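Local coordinates for protein cysteine synthase (Fusobacterium nucleatum subsp. nucleatum strain ATCC 25586, PDB 5XEM) that probably makes L-cysteine and acetate from O-acetyl-L-serine and hydrogen sulfide, using pyridoxal 5'-phosphate, and also releases hydrogen sulfide from L-cysteine, at residues A50-M53 / I54-E58; L62-K65 / D66-I69; K154-Y157 / E158-E162. All coordinates share one frame; numbering follows the deposited sequence.

Interaction 1. Residues A50-M53 / I54-E58; sequences ALKM and IEEAE
Lys-52 and Glu-56 meet because their first torsions differ: in Lys-52 CG stands opposite the backbone N (chi1 -168°), which throws the chain forward along the helix, whereas in Glu-56 CG lies beside the backbone N (chi1 -69°) and the chain leans back toward the preceding turn. The lysine runs extended until a bend at its last torsion, and a second bend at chi2 of Glu-56 turns the carboxylate to meet it. Lys-52 NZ then stands 3.4 Å from Glu-56 OE2, a salt bridge whose hydrogen bond is weak; the stronger partner of this ammonium group is Glu-158 on helix 151-167.

One residue earlier, Leu-51 and Glu-55 repeat the i to i+4 pairing without a charge pair. The two side chains cross obliquely, the carboxylate lying against CG and CD1 of Leu-51, with CD1 3.5 Å from Glu-55 OE2. The backbone that carries them is regular alpha-helix: Glu-55 N reaches Leu-51 O at 2.8 Å, and Glu-56 N reaches Lys-52 O at 2.9 Å. Ala-50 and Ile-54 pack on Leu-81 of helix 76-88, and Met-53 rests on Pro-144.

The buried residues here, Ala-50, Met-53, Ile-54 and Ala-57, are all apolar, while the lysine and the glutamates are partly exposed, together with Leu-51. With two carboxylates sharing one ammonium group, Lys-52 is probably held protonated, and they probably also offset the nearby ammonium of Lys-154; its long chain suits a charge that must serve a neighbouring helix as well as its own.

Interaction 2. Residues L62-K65 / D66-I69; sequences LIDK and DTVI
Asp-64 to Thr-67 form a type I beta turn that reverses the chain just before strand 68-72, closed by Thr-67 N donating to Asp-64 O at 3.1 Å, with the donor well above the carbonyl plane. Thr-67 also grips the turn in the other direction: its OG1 accepts from Asp-64 N at 2.8 Å. With OG1 beside its own backbone N (chi1 -59°), the hydroxyl faces back across the turn, while CG2 lies 3.8 Å from Leu-62 O. A water 2.6 Å from Thr-67 OG1 reaches weakly to Leu-62 O, and a second links Lys-65 O with Thr-67 O. Threonine suits the place, offering a hydroxyl to the turn and a compact branched side chain that packs on Phe-142.

Asp-64 and Asp-66 bring like charges together, OD2 of the first 4.3 Å from OD1 of the second; Lys-140 forms a salt bridge with both and probably offsets their repulsion. Among the buried residues, Ile-63 and Ile-69 cross at about a right angle, their CD1 methyls 3.9 Å apart.

Those isoleucines also pack on Phe-142 of strand 141-142, and Ile-63 meets Ile-54 and Ala-57 of helix 46-60. Val-68 and Ile-69 then enter the parallel sheet, with backbone hydrogen bonds from Val-68 to Lys-140 and Phe-142 and from Ile-69 to Lys-91 and Lys-93.

Interaction 3. Residues K154-Y157 / E158-E162; sequences KAHY and ETTAE
Glu-158 opens the second half of this helical contact by bonding its N to Lys-154 O at 2.9 Å, while its side chain runs alongside that of Lys-154, both pointing the same way. The lysine, bent at its last two torsions, brings NZ to 3.4 Å from Glu-158 OE2 in a salt bridge with a weak hydrogen bond; the other carboxylate oxygen, OE1, is taken by Lys-52, the stronger partner. The extended glutamate chain suits this position between two lysines.

At Thr-159 the side chain joins the backbone bonding. Its OG1 sits between its own backbone N and carbonyl carbon (chi1 62°), a setting that turns the hydroxyl back to donate to Ala-155 O at 2.7 Å. Thr-159 N donates to the same oxygen at 3.0 Å, and the two donors arrive from opposite faces of the carbonyl plane. Here the helix widens into a pi-type turn.

Thr-160 lies side by side with His-156, and its OG1 meets ND1 at the ring edge, 2.8 Å away, in a hydrogen bond that either could donate. This bond probably limits rotation of the buried imidazole. At Ala-161 the wider winding is explicit: its N donates to His-156 O, five residues back, at 3.0 Å and nearly straight (174°). Glu-162 closes the segment with a salt bridge to Lys-191.

Helix 151-167 is thus bordered by two others. Helix 46-60 meets it through Lys-52, Ile-49 and Arg-48, the last bonding Thr-159 OG1. Helix 183-195 receives His-156 at Ser-184, a pyridoxal phosphate-binding residue; its Glu-194 hydrogen-bonds Tyr-157 OH, and Lys-191 makes a cation-pi contact with that ring.

From the N terminus the contacts follow in series, none nested in or crossing another, and each is local. Interaction 1 spans successive turns of helix 46-60. The chain then leaves that helix, with Leu-62 N probably bonded to Ala-57 O, and interaction 2 closes the turn leading into strand 68-72; Ile-54 CD1 also packs on Ile-69 CG2, joining the helix to this inner strand of the four-stranded parallel sheet. Much later, interaction 3 lies in helix 151-167 and returns to the first helix: Lys-52 NZ forms a salt bridge with Glu-158 OE1 at 3.1 Å. Interaction 1 thus touches both others, while interactions 2 and 3 do not meet, their nearest atoms being about 13 Å apart.

Interaction 1. Residues A50-M53 / I54-E58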
ATOM      1  N   ALA A  50     -16.029  -3.849   4.587  1.00 10.36           N
ATOM      2  CA  ALA A  50     -16.624  -2.582   4.191  1.00 10.36           C
ATOM      3  C   ALA A  50     -17.465  -2.765   2.921  1.00 10.69           C
ATOM      4  O   ALA A  50     -18.601  -2.308   2.848  1.00 10.12           O
ATOM      5  CB  ALA A  50     -15.543  -1.530   3.972  1.00 10.19           C
ATOM      6  N   LEU A  51     -16.879  -3.432   1.931  1.00 11.22           N
ATOM      7  CA  LEU A  51     -17.567  -3.663   0.674  1.00 11.99           C
ATOM      8  C   LEU A  51     -18.807  -4.513   0.882  1.00 11.51           C
ATOM      9  O   LEU A  51     -19.893  -4.152   0.423  1.00 11.41           O
ATOM     10  CB  LEU A  51     -16.669  -4.359  -0.324  1.00 12.53           C
ATOM     11  CG  LEU A  51     -17.265  -4.560  -1.722  1.00 13.85           C
ATOM     12  CD1 LEU A  51     -17.691  -3.227  -2.332  1.00 15.03           C
ATOM     13  CD2 LEU A  51     -16.277  -5.303  -2.604  1.00 14.48           C
ATOM     14  N   LYS A  52     -18.661  -5.643   1.552  1.00 11.76           N
ATOM     15  CA  LYS A  52     -19.816  -6.512   1.688  1.00 12.10           C
ATOM     16  C   LYS A  52     -20.923  -5.903   2.552  1.00 11.73           C
ATOM     17  O   LYS A  52     -22.108  -6.015   2.200  1.00 11.13           O
ATOM     18  CB  LYS A  52     -19.450  -7.896   2.191  1.00 13.31           C
ATOM     19  CG  LYS A  52     -20.647  -8.850   2.027  1.00 14.59           C
ATOM     20  CD  LYS A  52     -20.332 -10.311   2.235  1.00 15.38           C
ATOM     21  CE  LYS A  52     -21.558 -11.194   2.041  1.00 16.09           C
ATOM     22  NZ  LYS A  52     -21.978 -11.312   0.627  1.00 15.42           N
ATOM     23  N   MET A  53     -20.563  -5.261   3.668  1.00 10.81           N
ATOM     24  CA  MET A  53     -21.581  -4.612   4.503  1.00 10.96           C
ATOM     25  C   MET A  53     -22.325  -3.544   3.723  1.00 12.16           C
ATOM     26  O   MET A  53     -23.576  -3.443   3.818  1.00 11.29           O
ATOM     27  CB  MET A  53     -20.976  -4.034   5.781  1.00 11.21           C
ATOM     28  CG  MET A  53     -20.475  -5.100   6.731  1.00 11.13           C
ATOM     29  SD  MET A  53     -19.984  -4.458   8.350  1.00 11.53           S
ATOM     30  CE  MET A  53     -18.593  -3.396   7.919  1.00 12.11           C
ATOM     31  N   ILE A  54     -21.594  -2.762   2.924  1.00 11.34           N
ATOM     32  CA  ILE A  54     -22.249  -1.697   2.168  1.00 12.61           C
ATOM     33  C   ILE A  54     -23.097  -2.269   1.040  1.00 12.42           C
ATOM     34  O   ILE A  54     -24.260  -1.889   0.887  1.00 12.11           O
ATOM     35  CB  ILE A  54     -21.253  -0.645   1.614  1.00 12.69           C
ATOM     36  CG1 ILE A  54     -20.650   0.165   2.754  1.00 13.52           C
ATOM     37  CG2 ILE A  54     -21.958   0.293   0.619  1.00 12.17           C
ATOM     38  CD1 ILE A  54     -21.626   0.855   3.669  1.00 15.33           C
ATOM     39  N   GLU A  55     -22.521  -3.184   0.266  1.00 13.16           N
ATOM     40  CA  GLU A  55     -23.239  -3.763  -0.874  1.00 14.77           C
ATOM     41  C   GLU A  55     -24.510  -4.496  -0.439  1.00 14.18           C
ATOM     42  O   GLU A  55     -25.569  -4.291  -1.052  1.00 13.37           O
ATOM     43  CB  GLU A  55     -22.358  -4.672  -1.680  1.00 15.96           C
ATOM     44  CG  GLU A  55     -21.382  -3.924  -2.562  1.00 18.54           C
ATOM     45  CD  GLU A  55     -20.661  -4.857  -3.499  1.00 19.40           C
ATOM     46  OE1 GLU A  55     -20.526  -6.074  -3.233  1.00 23.22           O
ATOM     47  OE2 GLU A  55     -20.192  -4.339  -4.524  1.00 22.71           O
ATOM     48  N   GLU A  56     -24.432  -5.275   0.641  1.00 13.42           N
ATOM     49  CA  GLU A  56     -25.639  -5.953   1.127  1.00 14.45           C
ATOM     50  C   GLU A  56     -26.711  -4.951   1.598  1.00 13.22           C
ATOM     51  O   GLU A  56     -27.896  -5.144   1.311  1.00 14.24           O
ATOM     52  CB  GLU A  56     -25.319  -7.010   2.193  1.00 15.73           C
ATOM     53  CG  GLU A  56     -24.567  -8.259   1.690  1.00 17.29           C
ATOM     54  CD  GLU A  56     -25.185  -8.892   0.449  1.00 19.87           C
ATOM     55  OE1 GLU A  56     -26.415  -9.044   0.401  1.00 21.06           O
ATOM     56  OE2 GLU A  56     -24.455  -9.249  -0.495  1.00 23.78           O
ATOM     57  N   ALA A  57     -26.334  -3.877   2.299  1.00 12.42           N
ATOM     58  CA  ALA A  57     -27.291  -2.866   2.766  1.00 12.11           C
ATOM     59  C   ALA A  57     -27.892  -2.093   1.583  1.00 12.39           C
ATOM     60  O   ALA A  57     -29.082  -1.741   1.580  1.00 12.60           O
ATOM     61  CB  ALA A  57     -26.636  -1.895   3.765  1.00 11.90           C
ATOM     62  N   GLU A  58     -27.095  -1.869   0.550  1.00 12.37           N
ATOM     63  CA  GLU A  58     -27.630  -1.294  -0.693  1.00 13.70           C
ATOM     64  C   GLU A  58     -28.756  -2.151  -1.251  1.00 14.13           C
ATOM     65  O   GLU A  58     -29.855  -1.638  -1.570  1.00 14.24           O
ATOM     66  CB  GLU A  58     -26.509  -1.164  -1.734  1.00 14.48           C
ATOM     67  CG  GLU A  58     -25.592   0.011  -1.472  1.00 15.79           C
ATOM     68  CD  GLU A  58     -24.444   0.118  -2.474  1.00 16.96           C
ATOM     69  OE1 GLU A  58     -23.999  -0.923  -2.987  1.00 19.91           O
ATOM     70  OE2 GLU A  58     -24.014   1.246  -2.775  1.00 19.91           O
TER

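Interaction 2. Residues L62-K65 / D66-I69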
ATOM      1  N   LEU A  62     -31.383  -0.233   2.475  1.00 15.13           N
ATOM      2  CA  LEU A  62     -31.007   0.507   3.673  1.00 14.92           C
ATOM      3  C   LEU A  62     -30.094   1.702   3.429  1.00 15.50           C
ATOM      4  O   LEU A  62     -29.861   2.480   4.345  1.00 14.86           O
ATOM      5  CB  LEU A  62     -30.351  -0.440   4.670  1.00 14.80           C
ATOM      6  CG  LEU A  62     -31.288  -1.458   5.315  1.00 15.30           C
ATOM      7  CD1 LEU A  62     -30.501  -2.492   6.114  1.00 14.24           C
ATOM      8  CD2 LEU A  62     -32.300  -0.745   6.205  1.00 14.91           C
ATOM      9  N   ILE A  63     -29.592   1.855   2.202  1.00 15.70           N
ATOM     10  CA  ILE A  63     -28.749   2.985   1.836  1.00 16.19           C
ATOM     11  C   ILE A  63     -29.280   3.612   0.556  1.00 17.95           C
ATOM     12  O   ILE A  63     -29.283   2.971  -0.485  1.00 17.40           O
ATOM     13  CB  ILE A  63     -27.273   2.536   1.617  1.00 15.39           C
ATOM     14  CG1 ILE A  63     -26.699   1.872   2.880  1.00 15.39           C
ATOM     15  CG2 ILE A  63     -26.396   3.711   1.190  1.00 15.83           C
ATOM     16  CD1 ILE A  63     -25.283   1.324   2.683  1.00 14.49           C
ATOM     17  N   ASP A  64     -29.772   4.841   0.681  1.00 20.31           N
ATOM     18  CA  ASP A  64     -30.142   5.728  -0.436  1.00 22.64           C
ATOM     19  C   ASP A  64     -28.966   6.679  -0.642  1.00 22.87           C
ATOM     20  O   ASP A  64     -28.024   6.705   0.164  1.00 18.27           O
ATOM     21  CB  ASP A  64     -31.380   6.578  -0.066  1.00 25.11           C
ATOM     22  CG  ASP A  64     -32.608   5.741   0.308  1.00 27.90           C
ATOM     23  OD1 ASP A  64     -32.730   4.615  -0.176  1.00 29.16           O
ATOM     24  OD2 ASP A  64     -33.460   6.234   1.078  1.00 31.87           O
ATOM     25  N   LYS A  65     -29.056   7.513  -1.679  1.00 23.75           N
ATOM     26  CA  LYS A  65     -28.017   8.486  -2.005  1.00 25.09           C
ATOM     27  C   LYS A  65     -27.709   9.405  -0.839  1.00 22.66           C
ATOM     28  O   LYS A  65     -26.557   9.810  -0.658  1.00 21.00           O
ATOM     29  CB  LYS A  65     -28.437   9.362  -3.213  1.00 28.75           C
ATOM     30  CG  LYS A  65     -28.804   8.597  -4.478  1.00 34.50           C
ATOM     31  CD  LYS A  65     -29.505   9.511  -5.493  1.00 37.44           C
ATOM     32  CE  LYS A  65     -30.762   8.876  -6.076  1.00 39.96           C
ATOM     33  NZ  LYS A  65     -31.941   9.102  -5.197  1.00 41.70           N
ATOM     34  N   ASP A  66     -28.736   9.747  -0.058  1.00 20.32           N
ATOM     35  CA  ASP A  66     -28.590  10.701   1.034  1.00 20.16           C
ATOM     36  C   ASP A  66     -28.476  10.045   2.430  1.00 17.94           C
ATOM     37  O   ASP A  66     -28.571  10.725   3.427  1.00 17.51           O
ATOM     38  CB  ASP A  66     -29.731  11.728   1.018  1.00 22.41           C
ATOM     39  CG  ASP A  66     -31.110  11.097   1.092  1.00 24.18           C
ATOM     40  OD1 ASP A  66     -31.264   9.924   0.676  1.00 26.55           O
ATOM     41  OD2 ASP A  66     -32.043  11.783   1.550  1.00 30.61           O
ATOM     42  N   THR A  67     -28.260   8.734   2.484  1.00 15.84           N
ATOM     43  CA  THR A  67     -28.089   8.025   3.761  1.00 14.57           C
ATOM     44  C   THR A  67     -26.669   8.246   4.284  1.00 13.61           C
ATOM     45  O   THR A  67     -25.706   8.037   3.538  1.00 14.12           O
ATOM     46  CB  THR A  67     -28.287   6.530   3.564  1.00 14.95           C
ATOM     47  OG1 THR A  67     -29.607   6.331   3.045  1.00 14.65           O
ATOM     48  CG2 THR A  67     -28.104   5.775   4.885  1.00 15.41           C
ATOM     49  N   VAL A  68     -26.559   8.696   5.533  1.00 12.20           N
ATOM     50  CA  VAL A  68     -25.243   8.873   6.159  1.00 11.87           C
ATOM     51  C   VAL A  68     -24.785   7.531   6.736  1.00 12.08           C
ATOM     52  O   VAL A  68     -25.526   6.899   7.502  1.00 11.64           O
ATOM     53  CB  VAL A  68     -25.299   9.954   7.258  1.00 12.35           C
ATOM     54  CG1 VAL A  68     -23.952  10.124   7.942  1.00 11.84           C
ATOM     55  CG2 VAL A  68     -25.738  11.294   6.641  1.00 12.43           C
ATOM     56  N   ILE A  69     -23.559   7.127   6.409  1.00 11.44           N
ATOM     57  CA  ILE A  69     -22.997   5.907   6.952  1.00 11.58           C
ATOM     58  C   ILE A  69     -22.254   6.332   8.228  1.00 11.33           C
ATOM     59  O   ILE A  69     -21.524   7.313   8.208  1.00 10.77           O
ATOM     60  CB  ILE A  69     -22.031   5.216   5.971  1.00 11.68           C
ATOM     61  CG1 ILE A  69     -22.667   5.092   4.579  1.00 11.87           C
ATOM     62  CG2 ILE A  69     -21.563   3.877   6.524  1.00 10.79           C
ATOM     63  CD1 ILE A  69     -24.042   4.466   4.551  1.00 12.10           C
TER
HETATM   64  O   HOH W   1     -31.569   5.445   4.465  1.00 22.95           O
HETATM   65  O   HOH W   2     -24.789   9.973   1.693  1.00 18.82           O

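Interaction 3. Residues K154-Y157 / E158-E162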
ATOM      1  N   LYS A 154     -19.026 -13.308   6.958  1.00 14.09           N
ATOM      2  CA  LYS A 154     -19.383 -13.892   5.643  1.00 15.14           C
ATOM      3  C   LYS A 154     -18.485 -13.430   4.475  1.00 13.88           C
ATOM      4  O   LYS A 154     -18.264 -14.184   3.550  1.00 13.13           O
ATOM      5  CB  LYS A 154     -20.842 -13.645   5.278  1.00 18.14           C
ATOM      6  CG  LYS A 154     -21.787 -14.434   6.169  1.00 22.80           C
ATOM      7  CD  LYS A 154     -23.272 -14.176   5.906  1.00 24.99           C
ATOM      8  CE  LYS A 154     -23.644 -14.525   4.482  1.00 27.72           C
ATOM      9  NZ  LYS A 154     -23.106 -13.447   3.614  1.00 31.23           N
ATOM     10  N   ALA A 155     -17.972 -12.202   4.520  1.00 12.47           N
ATOM     11  CA  ALA A 155     -17.063 -11.717   3.489  1.00 11.77           C
ATOM     12  C   ALA A 155     -15.824 -12.618   3.417  1.00 11.63           C
ATOM     13  O   ALA A 155     -15.418 -13.036   2.334  1.00 11.70           O
ATOM     14  CB  ALA A 155     -16.668 -10.250   3.761  1.00 11.28           C
ATOM     15  N   HIS A 156     -15.304 -12.991   4.584  1.00 11.83           N
ATOM     16  CA  HIS A 156     -14.095 -13.828   4.694  1.00 12.49           C
ATOM     17  C   HIS A 156     -14.406 -15.287   4.405  1.00 13.82           C
ATOM     18  O   HIS A 156     -13.590 -16.008   3.835  1.00 14.69           O
ATOM     19  CB  HIS A 156     -13.503 -13.697   6.085  1.00 11.85           C
ATOM     20  CG  HIS A 156     -13.007 -12.282   6.397  1.00 11.20           C
ATOM     21  ND1 HIS A 156     -11.938 -11.738   5.777  1.00 11.38           N
ATOM     22  CD2 HIS A 156     -13.493 -11.320   7.268  1.00 11.79           C
ATOM     23  CE1 HIS A 156     -11.746 -10.471   6.242  1.00 11.51           C
ATOM     24  NE2 HIS A 156     -12.686 -10.230   7.182  1.00 11.47           N
ATOM     25  N   TYR A 157     -15.589 -15.718   4.825  1.00 14.12           N
ATOM     26  CA  TYR A 157     -16.069 -17.074   4.478  1.00 15.63           C
ATOM     27  C   TYR A 157     -16.110 -17.259   2.957  1.00 15.53           C
ATOM     28  O   TYR A 157     -15.700 -18.315   2.449  1.00 17.11           O
ATOM     29  CB  TYR A 157     -17.440 -17.262   5.098  1.00 16.74           C
ATOM     30  CG  TYR A 157     -18.142 -18.561   4.794  1.00 17.41           C
ATOM     31  CD1 TYR A 157     -17.973 -19.664   5.620  1.00 19.37           C
ATOM     32  CD2 TYR A 157     -19.053 -18.653   3.732  1.00 18.66           C
ATOM     33  CE1 TYR A 157     -18.652 -20.858   5.372  1.00 19.97           C
ATOM     34  CE2 TYR A 157     -19.731 -19.837   3.468  1.00 20.15           C
ATOM     35  CZ  TYR A 157     -19.529 -20.930   4.301  1.00 20.25           C
ATOM     36  OH  TYR A 157     -20.202 -22.108   4.068  1.00 20.94           O
ATOM     37  N   GLU A 158     -16.574 -16.226   2.256  1.00 16.07           N
ATOM     38  CA  GLU A 158     -16.763 -16.232   0.793  1.00 16.72           C
ATOM     39  C   GLU A 158     -15.541 -15.982  -0.055  1.00 16.40           C
ATOM     40  O   GLU A 158     -15.465 -16.492  -1.176  1.00 17.49           O
ATOM     41  CB  GLU A 158     -17.850 -15.232   0.402  1.00 18.58           C
ATOM     42  CG  GLU A 158     -19.210 -15.701   0.914  1.00 20.60           C
ATOM     43  CD  GLU A 158     -20.323 -14.721   0.664  1.00 22.03           C
ATOM     44  OE1 GLU A 158     -20.068 -13.638   0.096  1.00 21.95           O
ATOM     45  OE2 GLU A 158     -21.464 -15.026   1.066  1.00 25.27           O
ATOM     46  N   THR A 159     -14.601 -15.184   0.432  1.00 15.01           N
ATOM     47  CA  THR A 159     -13.501 -14.740  -0.421  1.00 14.87           C
ATOM     48  C   THR A 159     -12.191 -15.130   0.193  1.00 13.67           C
ATOM     49  O   THR A 159     -11.515 -15.990  -0.362  1.00 13.98           O
ATOM     50  CB  THR A 159     -13.609 -13.241  -0.750  1.00 14.58           C
ATOM     51  OG1 THR A 159     -13.522 -12.473   0.456  1.00 15.47           O
ATOM     52  CG2 THR A 159     -14.983 -12.986  -1.452  1.00 16.12           C
ATOM     53  N   THR A 160     -11.875 -14.598   1.380  1.00 13.94           N
ATOM     54  CA  THR A 160     -10.560 -14.845   2.021  1.00 13.03           C
ATOM     55  C   THR A 160     -10.198 -16.330   2.100  1.00 13.47           C
ATOM     56  O   THR A 160      -9.098 -16.777   1.671  1.00 13.25           O
ATOM     57  CB  THR A 160     -10.540 -14.232   3.441  1.00 13.15           C
ATOM     58  OG1 THR A 160     -11.006 -12.883   3.381  1.00 12.56           O
ATOM     59  CG2 THR A 160      -9.120 -14.220   4.015  1.00 13.20           C
ATOM     60  N   ALA A 161     -11.109 -17.106   2.669  1.00 14.10           N
ATOM     61  CA  ALA A 161     -10.914 -18.563   2.810  1.00 13.83           C
ATOM     62  C   ALA A 161     -10.763 -19.294   1.472  1.00 14.36           C
ATOM     63  O   ALA A 161      -9.917 -20.189   1.354  1.00 14.42           O
ATOM     64  CB  ALA A 161     -12.043 -19.196   3.611  1.00 13.85           C
ATOM     65  N   GLU A 162     -11.565 -18.912   0.495  1.00 15.30           N
ATOM     66  CA  GLU A 162     -11.494 -19.525  -0.836  1.00 16.19           C
ATOM     67  C   GLU A 162     -10.169 -19.258  -1.518  1.00 16.43           C
ATOM     68  O   GLU A 162      -9.640 -20.136  -2.209  1.00 15.98           O
ATOM     69  CB  GLU A 162     -12.665 -19.101  -1.722  1.00 17.19           C
ATOM     70  CG  GLU A 162     -14.028 -19.609  -1.259  1.00 18.88           C
ATOM     71  CD  GLU A 162     -14.233 -21.128  -1.388  1.00 21.16           C
ATOM     72  OE1 GLU A 162     -13.372 -21.834  -1.956  1.00 22.90           O
ATOM     73  OE2 GLU A 162     -15.266 -21.630  -0.891  1.00 23.06           O
TER